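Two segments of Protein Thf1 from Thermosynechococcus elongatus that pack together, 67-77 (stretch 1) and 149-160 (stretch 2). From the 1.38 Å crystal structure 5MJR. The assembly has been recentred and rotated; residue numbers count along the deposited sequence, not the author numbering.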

ATOM      1  N   PRO A  67      -8.627  -1.767  -3.977  1.00  8.08           N
ATOM      2  CA  PRO A  67      -7.339  -1.855  -4.691  1.00  9.21           C
ATOM      3  C   PRO A  67      -6.329  -0.823  -4.303  1.00  7.86           C
ATOM      4  O   PRO A  67      -5.130  -1.056  -4.543  1.00  9.14           O
ATOM      5  N   LEU A  68      -6.759   0.303  -3.731  1.00  8.67           N
ATOM      6  CA  LEU A  68      -5.800   1.327  -3.287  1.00  9.16           C
ATOM      7  C   LEU A  68      -5.004   0.747  -2.072  1.00  8.85           C
ATOM      8  O   LEU A  68      -3.795   0.962  -1.960  1.00  9.41           O
ATOM      9  N   PHE A  69      -5.739   0.129  -1.141  1.00  8.88           N
ATOM     10  CA  PHE A  69      -5.057  -0.564  -0.042  1.00  9.05           C
ATOM     11  C   PHE A  69      -4.154  -1.692  -0.539  1.00  8.35           C
ATOM     12  O   PHE A  69      -3.019  -1.786  -0.046  1.00  8.84           O
ATOM     13  N   ALA A  70      -4.623  -2.475  -1.479  1.00  8.04           N
ATOM     14  CA  ALA A  70      -3.790  -3.517  -2.031  1.00  8.01           C
ATOM     15  C   ALA A  70      -2.493  -3.002  -2.551  1.00  7.73           C
ATOM     16  O   ALA A  70      -1.386  -3.526  -2.294  1.00  8.13           O
ATOM     17  N   LEU A  71      -2.576  -1.936  -3.354  1.00  7.51           N
ATOM     18  CA  LEU A  71      -1.402  -1.328  -3.925  1.00  7.32           C
ATOM     19  C   LEU A  71      -0.472  -0.813  -2.829  1.00  7.67           C
ATOM     20  O   LEU A  71       0.758  -0.949  -2.914  1.00  8.45           O
ATOM     21  N   GLY A  72      -1.024  -0.187  -1.781  1.00  7.55           N
ATOM     22  CA  GLY A  72      -0.215   0.273  -0.729  1.00  7.79           C
ATOM     23  C   GLY A  72       0.527  -0.822   0.042  1.00  8.94           C
ATOM     24  O   GLY A  72       1.708  -0.686   0.346  1.00  9.27           O
ATOM     25  N   VAL A  73      -0.160  -1.949   0.325  1.00  8.20           N
ATOM     26  CA  VAL A  73       0.478  -3.071   1.020  1.00  7.97           C
ATOM     27  C   VAL A  73       1.588  -3.647   0.175  1.00  8.04           C
ATOM     28  O   VAL A  73       2.720  -3.892   0.656  1.00  9.69           O
ATOM     29  N   VAL A  74       1.292  -3.891  -1.109  1.00  8.38           N
ATOM     30  CA  VAL A  74       2.299  -4.478  -2.001  1.00  8.24           C
ATOM     31  C   VAL A  74       3.500  -3.559  -2.123  1.00  8.62           C
ATOM     32  O   VAL A  74       4.652  -3.994  -2.065  1.00  9.30           O
ATOM     33  N   THR A  75       3.222  -2.269  -2.264  1.00  8.31           N
ATOM     34  CA  THR A  75       4.341  -1.257  -2.430  1.00  9.17           C
ATOM     35  C   THR A  75       5.173  -1.196  -1.170  1.00  9.03           C
ATOM     36  O   THR A  75       6.422  -1.186  -1.265  1.00 10.56           O
ATOM     37  N   ALA A  76       4.520  -1.032  -0.009  1.00  8.35           N
ATOM     38  CA  ALA A  76       5.254  -0.900   1.245  1.00  9.31           C
ATOM     39  C   ALA A  76       6.135  -2.188   1.474  1.00  9.04           C
ATOM     40  O   ALA A  76       7.318  -2.078   1.876  1.00 10.49           O
ATOM     41  N   PHE A  77       5.505  -3.350   1.308  1.00  8.69           N
ATOM     42  CA  PHE A  77       6.211  -4.602   1.491  1.00  9.03           C
ATOM     43  C   PHE A  77       7.396  -4.646   0.533  1.00  9.76           C
ATOM     44  O   PHE A  77       8.534  -4.929   0.943  1.00 10.64           O
ATOM     45  N   SER A 149      -5.792   4.867   6.078  1.00 10.63           N
ATOM     46  CA  SER A 149      -4.482   4.359   6.530  1.00 10.32           C
ATOM     47  C   SER A 149      -3.391   5.077   5.768  1.00  9.69           C
ATOM     48  O   SER A 149      -3.531   5.362   4.555  1.00 10.81           O
ATOM     49  N   ARG A 150      -2.214   5.174   6.384  1.00  9.82           N
ATOM     50  CA  ARG A 150      -1.023   5.577   5.613  1.00 10.91           C
ATOM     51  C   ARG A 150      -0.773   4.692   4.443  1.00  9.29           C
ATOM     52  O   ARG A 150      -0.154   5.082   3.468  1.00 10.31           O
ATOM     53  N   LEU A 151      -1.224   3.410   4.522  1.00  9.40           N
ATOM     54  CA  LEU A 151      -1.114   2.543   3.341  1.00  9.36           C
ATOM     55  C   LEU A 151      -1.853   3.056   2.121  1.00  8.94           C
ATOM     56  O   LEU A 151      -1.407   2.781   1.007  1.00  9.55           O
ATOM     57  N   HIS A 152      -2.951   3.770   2.338  1.00  9.28           N
ATOM     58  CA  HIS A 152      -3.618   4.336   1.171  1.00  9.45           C
ATOM     59  C   HIS A 152      -2.800   5.493   0.569  1.00  8.66           C
ATOM     60  O   HIS A 152      -2.792   5.643  -0.653  1.00 10.24           O
ATOM     61  N   ALA A 153      -2.033   6.223   1.382  1.00  8.90           N
ATOM     62  CA  ALA A 153      -1.069   7.214   0.884  1.00  9.66           C
ATOM     63  C   ALA A 153       0.039   6.590   0.042  1.00  9.89           C
ATOM     64  O   ALA A 153       0.380   7.029  -1.004  1.00  9.67           O
ATOM     65  N   VAL A 154       0.602   5.469   0.553  1.00 10.39           N
ATOM     66  CA  VAL A 154       1.615   4.722  -0.161  1.00  9.65           C
ATOM     67  C   VAL A 154       1.059   4.262  -1.495  1.00  8.91           C
ATOM     68  O   VAL A 154       1.712   4.340  -2.536  1.00 10.74           O
ATOM     69  N   GLY A 155      -0.128   3.689  -1.466  1.00  8.63           N
ATOM     70  CA  GLY A 155      -0.768   3.255  -2.669  1.00  8.78           C
ATOM     71  C   GLY A 155      -0.939   4.420  -3.703  1.00  9.11           C
ATOM     72  O   GLY A 155      -0.713   4.217  -4.904  1.00 10.01           O
ATOM     73  N   LEU A 156      -1.433   5.576  -3.201  1.00  8.59           N
ATOM     74  CA  LEU A 156      -1.586   6.733  -4.110  1.00  9.35           C
ATOM     75  C   LEU A 156      -0.254   7.077  -4.785  1.00  8.87           C
ATOM     76  O   LEU A 156      -0.202   7.270  -5.975  1.00  9.78           O
ATOM     77  N   TYR A 157       0.822   7.120  -4.015  1.00  9.32           N
ATOM     78  CA  TYR A 157       2.128   7.436  -4.578  1.00  9.64           C
ATOM     79  C   TYR A 157       2.544   6.449  -5.640  1.00  9.54           C
ATOM     80  O   TYR A 157       3.043   6.839  -6.725  1.00 11.38           O
ATOM     81  N   ALA A 158       2.314   5.164  -5.383  1.00  9.55           N
ATOM     82  CA  ALA A 158       2.663   4.162  -6.401  1.00 10.72           C
ATOM     83  C   ALA A 158       1.886   4.301  -7.674  1.00  9.84           C
ATOM     84  O   ALA A 158       2.410   4.144  -8.759  1.00 11.52           O
ATOM     85  N   PHE A 159       0.590   4.641  -7.527  1.00  9.58           N
ATOM     86  CA  PHE A 159      -0.181   4.964  -8.727  1.00  9.81           C
ATOM     87  C   PHE A 159       0.359   6.160  -9.461  1.00  9.51           C
ATOM     88  O   PHE A 159       0.507   6.089 -10.703  1.00 11.11           O
ATOM     89  N   LEU A 160       0.679   7.205  -8.743  1.00  9.22           N
ATOM     90  CA  LEU A 160       1.147   8.414  -9.399  1.00 10.63           C
ATOM     91  C   LEU A 160       2.441   8.138 -10.141  1.00 12.16           C
ATOM     92  O   LEU A 160       2.696   8.785 -11.186  1.00 13.52           O
TER

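When two helices cross at nearly a right angle, they can touch only over a short length, and how closely they approach depends on what stands at the crossing point. The pair of helices formed by 67-77 and 150-160 of Thf1 illustrates the rule in a compact form. Their axes cross at 85° and come within 6.9 Å of each other, and the point of crossing is occupied by two glycines. The CA of G72 lies 3.6 Å from the CA of G155, so backbone rests directly on backbone. Neither position has room for more: a CB on G72 would fall 1.9 Å from L151 O, and one on G155 would fall 2.4 Å from L68 O. The closeness also brings G72 CA to 3.3 Å from L151 O, a CA-H...O contact with an angle of 152° at the hydrogen. No conventional hydrogen bond joins the two helices, and the fit rests chiefly on shape.

Around this bare centre the larger side chains interlock. The clearest bump in a hollow is L151, whose side chain points toward the first helix in the m, t rotamer and sits as a knob among F69, G72, V73 and A76. One methyl, CD1, meets the F69 ring at CE1 (3.8 Å) and V73 CG2 (4.1 Å); the other, CD2, lies 4.1 Å from A76 CB.

L68 and L71 share the t, p rotamer and both point toward the second helix. L68 reaches over its backbone, with CD1 3.5 Å from L156 N and 3.7 Å from G155 C, while its CD2 comes within 3.9 Å of H152 CB. L71 lies farther along: its CD2 presses to 3.2 Å from G155 O and lies 4.1 Å from F159 CB, and its CG is 3.9 Å from A158 CB. The methyl of A158 packs against the branch point of L71.

V154, a t rotamer pointing inward, fills the space beside T75 and A76. Its CG1 packs 3.6 Å from T75 CG2 and 4.4 Å from A76 CB, and also approaches G72 O at 3.8 Å. T75, in the m rotamer, turns its hydroxyl back to its own helix, where OG1 donates to L71 O at 2.7 Å. That bond satisfies the group locally and lets OG1 lie 3.3 Å from A158 CB without needing a polar partner across the interface.

At the start of the second stretch, H152 and S149 also find polar partners locally. H152 leaves its backbone sideways, but its ring end comes nearer the first helix, with NE2 3.8 Å from F69 CB; its ND1 accepts from S149 N at 2.9 Å. S149 in turn caps the helix, its OG accepting from L151 N at 2.9 Å. R150 starts away from the contact, yet its NH1 returns to 4.3 Å from A76 CB, at the margin of the packing, while its NE and NH2 are hydrogen-bonded elsewhere in the structure.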

ATOM      1  CB  PRO A  67      -7.729  -1.815  -6.154  1.00  9.57           C
ATOM      2  CG  PRO A  67      -9.136  -2.344  -6.150  1.00 12.25           C
ATOM      3  CD  PRO A  67      -9.781  -1.797  -4.888  1.00  9.45           C
ATOM      4  CB  LEU A  68      -6.461   2.611  -2.945  1.00  9.27           C
ATOM      5  CG  LEU A  68      -5.610   3.774  -2.472  1.00  9.37           C
ATOM      6  CD1 LEU A  68      -4.660   4.197  -3.570  1.00 10.64           C
ATOM      7  CD2 LEU A  68      -6.448   4.938  -1.980  1.00 11.46           C
ATOM      8  CB  PHE A  69      -6.147  -1.091   0.901  1.00  9.76           C
ATOM      9  CG  PHE A  69      -5.624  -1.977   2.035  1.00  9.34           C
ATOM     10  CD1 PHE A  69      -5.058  -1.474   3.114  1.00 14.00           C
ATOM     11  CD2 PHE A  69      -5.727  -3.324   1.866  1.00 12.37           C
ATOM     12  CE1 PHE A  69      -4.554  -2.377   4.127  1.00 15.41           C
ATOM     13  CE2 PHE A  69      -5.331  -4.226   2.819  1.00 18.42           C
ATOM     14  CZ  PHE A  69      -4.756  -3.717   3.919  1.00 17.30           C
ATOM     15  CB  ALA A  70      -4.499  -4.344  -3.069  1.00  9.31           C
ATOM     16  CB  LEU A  71      -1.730  -0.258  -4.950  1.00  8.54           C
ATOM     17  CG  LEU A  71      -0.563   0.405  -5.688  1.00  9.01           C
ATOM     18  CD1 LEU A  71       0.255  -0.564  -6.434  1.00 11.36           C
ATOM     19  CD2 LEU A  71      -1.125   1.514  -6.564  1.00 11.52           C
ATOM     20  CB  VAL A  73      -0.556  -4.143   1.360  1.00  7.78           C
ATOM     21  CG1 VAL A  73       0.083  -5.457   1.859  1.00  9.35           C
ATOM     22  CG2 VAL A  73      -1.522  -3.669   2.372  1.00 10.43           C
ATOM     23  CB  VAL A  74       1.684  -4.765  -3.386  1.00  8.84           C
ATOM     24  CG1 VAL A  74       2.727  -5.045  -4.452  1.00 10.27           C
ATOM     25  CG2 VAL A  74       0.740  -5.951  -3.270  1.00  9.35           C
ATOM     26  CB  THR A  75       3.697   0.132  -2.783  1.00  9.42           C
ATOM     27  OG1 THR A  75       3.023   0.013  -4.032  1.00 10.52           O
ATOM     28  CG2 THR A  75       4.787   1.177  -2.910  1.00 11.11           C
ATOM     29  CB  ALA A  76       4.358  -0.681   2.400  1.00 11.52           C
ATOM     30  CB  PHE A  77       5.264  -5.784   1.250  1.00 10.33           C
ATOM     31  CG  PHE A  77       5.920  -7.129   1.379  1.00  9.17           C
ATOM     32  CD1 PHE A  77       6.500  -7.704   0.357  1.00  9.95           C
ATOM     33  CD2 PHE A  77       5.901  -7.775   2.631  1.00 11.01           C
ATOM     34  CE1 PHE A  77       7.095  -9.025   0.487  1.00 10.54           C
ATOM     35  CE2 PHE A  77       6.488  -9.047   2.765  1.00 10.76           C
ATOM     36  CZ  PHE A  77       7.089  -9.623   1.725  1.00 10.68           C
ATOM     37  CB  SER A 149      -4.449   2.842   6.211  1.00 11.22           C
ATOM     38  OG  SER A 149      -3.141   2.272   6.447  1.00 12.50           O
ATOM     39  CB  ARG A 150       0.198   5.634   6.568  1.00 12.22           C
ATOM     40  CG  ARG A 150       0.629   4.327   7.076  1.00 11.77           C
ATOM     41  CD  ARG A 150       1.806   3.774   6.273  1.00 13.94           C
ATOM     42  NE  ARG A 150       2.128   2.420   6.669  1.00 15.52           N
ATOM     43  CZ  ARG A 150       3.218   1.758   6.282  1.00 12.56           C
ATOM     44  NH1 ARG A 150       4.113   2.330   5.449  1.00 15.50           N
ATOM     45  NH2 ARG A 150       3.323   0.483   6.616  1.00 13.80           N
ATOM     46  CB  LEU A 151      -1.482   1.091   3.715  1.00  9.01           C
ATOM     47  CG  LEU A 151      -0.578   0.351   4.692  1.00 10.40           C
ATOM     48  CD1 LEU A 151      -1.273  -0.828   5.297  1.00 12.53           C
ATOM     49  CD2 LEU A 151       0.681  -0.002   3.979  1.00 13.20           C
ATOM     50  CB  HIS A 152      -4.934   4.931   1.646  1.00  8.98           C
ATOM     51  CG  HIS A 152      -5.919   3.912   2.096  1.00 10.37           C
ATOM     52  ND1 HIS A 152      -6.407   3.938   3.377  1.00 10.41           N
ATOM     53  CD2 HIS A 152      -6.513   2.896   1.421  1.00 11.10           C
ATOM     54  CE1 HIS A 152      -7.302   2.930   3.436  1.00  9.30           C
ATOM     55  NE2 HIS A 152      -7.368   2.260   2.272  1.00 10.64           N
ATOM     56  CB  ALA A 153      -0.473   8.083   1.976  1.00 10.46           C
ATOM     57  CB  VAL A 154       2.239   3.617   0.710  1.00 10.55           C
ATOM     58  CG1 VAL A 154       3.222   2.788  -0.119  1.00 11.78           C
ATOM     59  CG2 VAL A 154       2.909   4.223   1.956  1.00 14.21           C
ATOM     60  CB  LEU A 156      -2.156   7.913  -3.366  1.00 10.14           C
ATOM     61  CG  LEU A 156      -2.336   9.169  -4.163  1.00 11.19           C
ATOM     62  CD1 LEU A 156      -3.347   9.033  -5.286  1.00 14.33           C
ATOM     63  CD2 LEU A 156      -2.632  10.365  -3.332  1.00 15.26           C
ATOM     64  CB  TYR A 157       3.141   7.504  -3.432  1.00 11.47           C
ATOM     65  CG  TYR A 157       4.486   7.912  -3.967  1.00 15.25           C
ATOM     66  CD1 TYR A 157       4.835   9.205  -4.238  1.00 18.68           C
ATOM     67  CD2 TYR A 157       5.475   6.949  -4.103  1.00 21.20           C
ATOM     68  CE1 TYR A 157       6.132   9.524  -4.605  1.00 23.11           C
ATOM     69  CE2 TYR A 157       6.769   7.248  -4.518  1.00 26.52           C
ATOM     70  CZ  TYR A 157       7.069   8.542  -4.804  1.00 25.30           C
ATOM     71  OH  TYR A 157       8.371   8.838  -5.181  1.00 35.16           O
ATOM     72  CB  ALA A 158       2.501   2.739  -5.829  1.00 11.68           C
ATOM     73  CB  PHE A 159      -1.633   5.198  -8.274  1.00  9.53           C
ATOM     74  CG  PHE A 159      -2.461   5.982  -9.266  1.00  8.46           C
ATOM     75  CD1 PHE A 159      -2.641   5.539 -10.584  1.00 10.45           C
ATOM     76  CD2 PHE A 159      -3.024   7.178  -8.943  1.00 10.87           C
ATOM     77  CE1 PHE A 159      -3.397   6.264 -11.485  1.00 11.04           C
ATOM     78  CE2 PHE A 159      -3.750   7.940  -9.864  1.00 12.85           C
ATOM     79  CZ  PHE A 159      -3.909   7.473 -11.118  1.00 10.77           C
ATOM     80  CB  LEU A 160       1.290   9.536  -8.370  1.00 12.18           C
ATOM     81  CG  LEU A 160       0.021  10.065  -7.758  1.00 11.91           C
ATOM     82  CD1 LEU A 160       0.325  10.991  -6.628  1.00 14.74           C
ATOM     83  CD2 LEU A 160      -0.952  10.622  -8.765  1.00 12.58           C
TER